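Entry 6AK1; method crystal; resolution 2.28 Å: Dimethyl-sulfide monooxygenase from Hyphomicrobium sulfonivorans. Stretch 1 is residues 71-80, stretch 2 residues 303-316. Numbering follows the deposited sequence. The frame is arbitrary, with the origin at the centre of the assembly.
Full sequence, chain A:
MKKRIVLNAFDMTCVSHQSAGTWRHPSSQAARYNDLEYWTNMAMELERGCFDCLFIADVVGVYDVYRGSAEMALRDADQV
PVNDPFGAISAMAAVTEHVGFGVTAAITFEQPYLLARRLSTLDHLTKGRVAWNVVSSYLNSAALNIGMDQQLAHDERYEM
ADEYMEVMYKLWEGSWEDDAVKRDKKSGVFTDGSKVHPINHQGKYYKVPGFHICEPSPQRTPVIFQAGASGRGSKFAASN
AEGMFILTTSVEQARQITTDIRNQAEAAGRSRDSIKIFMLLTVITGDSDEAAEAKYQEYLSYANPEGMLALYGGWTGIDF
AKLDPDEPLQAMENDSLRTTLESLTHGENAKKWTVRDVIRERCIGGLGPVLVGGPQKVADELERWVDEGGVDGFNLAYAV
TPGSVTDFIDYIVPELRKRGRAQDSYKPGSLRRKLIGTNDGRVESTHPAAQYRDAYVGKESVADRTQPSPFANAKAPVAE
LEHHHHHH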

# COMPACT_ATOMS: atom_id res chain seq x y z
N GLU A 71 -0.61 0.61 26.21
CA GLU A 71 0.46 1.35 26.86
C GLU A 71 1.83 1.03 26.26
O GLU A 71 2.65 1.93 26.05
CB GLU A 71 0.49 1.11 28.37
CG GLU A 71 1.71 1.79 29.00
CD GLU A 71 1.95 1.45 30.46
OE1 GLU A 71 1.45 0.40 30.93
OE2 GLU A 71 2.66 2.23 31.13
N MET A 72 2.11 -0.25 26.00
CA MET A 72 3.41 -0.58 25.42
C MET A 72 3.55 -0.00 24.01
O MET A 72 4.65 0.40 23.62
CB MET A 72 3.62 -2.09 25.42
CG MET A 72 3.68 -2.68 26.84
SD MET A 72 4.89 -1.86 27.91
CE MET A 72 3.82 -1.12 29.11
N ALA A 73 2.45 0.07 23.25
CA ALA A 73 2.50 0.69 21.93
C ALA A 73 2.78 2.19 22.02
O ALA A 73 3.54 2.74 21.21
CB ALA A 73 1.19 0.44 21.18
N LEU A 74 2.19 2.88 23.00
CA LEU A 74 2.48 4.30 23.20
C LEU A 74 3.94 4.53 23.60
O LEU A 74 4.57 5.50 23.16
CB LEU A 74 1.55 4.89 24.26
CG LEU A 74 0.09 5.08 23.83
CD1 LEU A 74 -0.83 5.23 25.06
CD2 LEU A 74 -0.05 6.29 22.89
N ARG A 75 4.49 3.64 24.44
CA ARG A 75 5.84 3.87 24.96
C ARG A 75 6.89 3.77 23.86
O ARG A 75 7.89 4.50 23.88
CB ARG A 75 6.15 2.89 26.09
CG ARG A 75 5.39 3.21 27.38
CD ARG A 75 5.65 2.16 28.49
NE ARG A 75 7.05 2.11 28.91
CZ ARG A 75 7.59 2.95 29.79
NH1 ARG A 75 6.85 3.92 30.32
NH2 ARG A 75 8.87 2.84 30.12
N ASP A 76 6.70 2.87 22.90
CA ASP A 76 7.61 2.73 21.77
C ASP A 76 7.04 3.32 20.47
O ASP A 76 7.62 3.12 19.40
CB ASP A 76 7.97 1.25 21.59
CG ASP A 76 9.07 1.03 20.57
OD1 ASP A 76 10.09 1.74 20.64
OD2 ASP A 76 8.90 0.17 19.69
N ALA A 77 5.93 4.06 20.55
CA ALA A 77 5.34 4.73 19.40
C ALA A 77 5.06 3.77 18.25
O ALA A 77 5.28 4.09 17.08
CB ALA A 77 6.22 5.90 18.92
N ASP A 78 4.54 2.59 18.59
CA ASP A 78 4.25 1.52 17.63
C ASP A 78 2.92 1.81 16.93
O ASP A 78 1.84 1.39 17.38
CB ASP A 78 4.24 0.16 18.32
CG ASP A 78 5.55 -0.10 19.06
OD1 ASP A 78 6.59 -0.24 18.38
OD2 ASP A 78 5.53 -0.11 20.31
N GLN A 79 3.01 2.54 15.81
CA GLN A 79 1.90 2.97 14.96
C GLN A 79 0.90 3.84 15.73
O GLN A 79 -0.24 4.00 15.30
CB GLN A 79 1.23 1.76 14.30
CG GLN A 79 2.22 0.98 13.39
CD GLN A 79 1.55 -0.06 12.50
OE1 GLN A 79 0.33 -0.04 12.29
NE2 GLN A 79 2.35 -0.99 11.97
N VAL A 80 1.33 4.40 16.85
CA VAL A 80 0.61 5.47 17.52
C VAL A 80 1.68 6.40 18.12
O VAL A 80 2.62 5.94 18.75
CB VAL A 80 -0.37 4.93 18.60
CG1 VAL A 80 0.35 4.15 19.70
CG2 VAL A 80 -1.20 6.09 19.21
N ALA A 303 16.76 -2.12 20.20
CA ALA A 303 15.48 -2.80 20.07
C ALA A 303 14.63 -2.62 21.32
O ALA A 303 15.15 -2.57 22.44
CB ALA A 303 15.69 -4.28 19.79
N ASN A 304 13.31 -2.49 21.13
CA ASN A 304 12.35 -2.51 22.23
C ASN A 304 11.48 -3.75 22.04
O ASN A 304 10.48 -3.70 21.29
CB ASN A 304 11.51 -1.24 22.29
CG ASN A 304 10.67 -1.15 23.57
OD1 ASN A 304 10.15 -2.16 24.06
ND2 ASN A 304 10.54 0.06 24.12
N PRO A 305 11.81 -4.87 22.69
CA PRO A 305 11.01 -6.10 22.50
C PRO A 305 9.56 -5.94 22.89
O PRO A 305 8.68 -6.52 22.24
CB PRO A 305 11.73 -7.13 23.38
CG PRO A 305 13.16 -6.59 23.55
CD PRO A 305 13.00 -5.09 23.56
N GLU A 306 9.26 -5.17 23.93
CA GLU A 306 7.87 -4.94 24.28
C GLU A 306 7.13 -4.11 23.24
O GLU A 306 5.90 -4.22 23.15
CB GLU A 306 7.78 -4.31 25.68
CG GLU A 306 8.12 -5.33 26.77
CD GLU A 306 7.31 -5.13 28.05
OE1 GLU A 306 7.80 -4.43 28.96
OE2 GLU A 306 6.19 -5.67 28.13
N GLY A 307 7.84 -3.30 22.45
CA GLY A 307 7.20 -2.65 21.32
C GLY A 307 6.84 -3.61 20.20
O GLY A 307 5.79 -3.47 19.56
N MET A 308 7.70 -4.60 19.93
CA MET A 308 7.37 -5.58 18.90
C MET A 308 6.28 -6.54 19.37
O MET A 308 5.52 -7.07 18.55
CB MET A 308 8.63 -6.35 18.48
CG MET A 308 8.43 -7.26 17.28
SD MET A 308 7.64 -6.47 15.83
CE MET A 308 8.83 -5.18 15.44
N LEU A 309 6.17 -6.76 20.68
CA LEU A 309 5.08 -7.59 21.20
C LEU A 309 3.74 -6.88 21.06
O LEU A 309 2.71 -7.53 20.84
CB LEU A 309 5.35 -7.96 22.66
CG LEU A 309 6.55 -8.89 22.81
CD1 LEU A 309 6.85 -9.18 24.28
CD2 LEU A 309 6.31 -10.18 22.05
N ALA A 310 3.72 -5.55 21.21
CA ALA A 310 2.49 -4.82 20.94
C ALA A 310 2.07 -4.98 19.49
O ALA A 310 0.89 -5.20 19.20
CB ALA A 310 2.66 -3.33 21.29
N LEU A 311 3.03 -4.88 18.57
CA LEU A 311 2.69 -5.01 17.15
C LEU A 311 2.24 -6.42 16.82
O LEU A 311 1.22 -6.61 16.15
CB LEU A 311 3.89 -4.61 16.27
CG LEU A 311 4.30 -3.13 16.19
CD1 LEU A 311 5.63 -2.98 15.46
CD2 LEU A 311 3.20 -2.29 15.51
N TYR A 312 2.98 -7.42 17.32
CA TYR A 312 2.57 -8.81 17.17
C TYR A 312 1.15 -9.03 17.68
O TYR A 312 0.34 -9.68 17.01
CB TYR A 312 3.55 -9.73 17.91
CG TYR A 312 4.74 -10.13 17.07
CD1 TYR A 312 5.22 -9.31 16.05
CD2 TYR A 312 5.39 -11.35 17.29
CE1 TYR A 312 6.32 -9.68 15.27
CE2 TYR A 312 6.50 -11.73 16.52
CZ TYR A 312 6.94 -10.89 15.51
OH TYR A 312 8.02 -11.26 14.73
N GLY A 313 0.83 -8.46 18.84
CA GLY A 313 -0.51 -8.61 19.40
C GLY A 313 -1.59 -8.15 18.43
O GLY A 313 -2.56 -8.87 18.18
N GLY A 314 -1.43 -6.95 17.88
CA GLY A 314 -2.40 -6.47 16.91
C GLY A 314 -2.36 -7.24 15.60
O GLY A 314 -3.40 -7.46 14.97
N TRP A 315 -1.17 -7.66 15.17
CA TRP A 315 -1.06 -8.35 13.88
C TRP A 315 -1.63 -9.76 13.94
O TRP A 315 -2.22 -10.22 12.96
CB TRP A 315 0.40 -8.41 13.42
CG TRP A 315 0.94 -7.14 12.96
CD1 TRP A 315 0.24 -6.06 12.47
CD2 TRP A 315 2.32 -6.77 12.94
NE1 TRP A 315 1.11 -5.05 12.14
CE2 TRP A 315 2.39 -5.45 12.42
CE3 TRP A 315 3.51 -7.42 13.31
CZ2 TRP A 315 3.61 -4.78 12.26
CZ3 TRP A 315 4.70 -6.75 13.15
CH2 TRP A 315 4.75 -5.44 12.63
N THR A 316 -1.42 -10.48 15.05
CA THR A 316 -1.84 -11.88 15.12
C THR A 316 -2.97 -12.15 16.10
O THR A 316 -3.59 -13.20 16.01
CB THR A 316 -0.65 -12.78 15.50
OG1 THR A 316 -0.31 -12.57 16.88
CG2 THR A 316 0.57 -12.46 14.65
O HOH W 1 1.08 -2.80 9.74

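Two carboxylates converge on a glycine here, and the space they occupy is the space a side chain would need. Asp 78 OD2 lies 3.2 Å from Gly 307 CA, and Asp 76 OD2 lies 3.7 Å from the same Gly 307 CA. A CB built on Gly 307 would point toward the first stretch and fall 2.2 Å from Asp 76 OD2 and 3.0 Å from Asp 78 OD2, a clash with both. The acids also meet each other: Asp 76 OD2 and Asp 78 OD1 are 2.7 Å apart, close enough that one of the groups probably carries a proton, though the coordinates do not say which.

No direct hydrogen bond joins the two stretches. Asp 78 OD2 comes within 3.5 Å of Gly 307 O, but both atoms are acceptors. Both Asp 76 carboxylate oxygens have hydrogen bonds elsewhere in the structure, and Asn 304 OD1 is engaged by the cap. Asn 304 caps the helix 305-316, its OD1 accepting from Gly 307 N at 3.0 Å, while its CB packs 3.7 Å from Asp 76 OD1. The glycine thus serves twice, giving its amide to the cap and its bare CA to the acids.

Small residues lie where the helices come close. Their axes approach to 8.3 Å at an angle of 127° between N-to-C directions, and Ala 73 CA and Ala 310 CA are 5.6 Å apart. The CA-to-CB bond of Ala 310 points toward the first stretch, and its CB sits 4.0 Å from Ala 73 CB and 3.9 Å from Ala 73 N, so a single methyl reaches the neighbouring backbone. Met 72 covers the flank: its CB lies 3.9 Å from Glu 306 O, and its SD is 4.0 Å from Glu 306 OE1.

Beyond the first helix the chain remains against its partner. Asp 78 N donates to Ala 73 O at 2.8 Å, tying the turn back to the helix, and the CA-to-CB bond of Asp 78 points toward the second stretch. Leu 311 starts sideways, but its end comes nearer, bringing CD2 to 3.9 Å from both Asp 78 CB and Gln 79 NE2. The same amide nitrogen meets Trp 315 at the ring edge, with Gln 79 NE2 4.0 Å from Trp 315 CZ2. One water supplies a polar link, accepting from Gln 79 NE2 at 3.1 Å and from Trp 315 NE1 at 3.3 Å; it joins two donors that could not serve each other as acceptors.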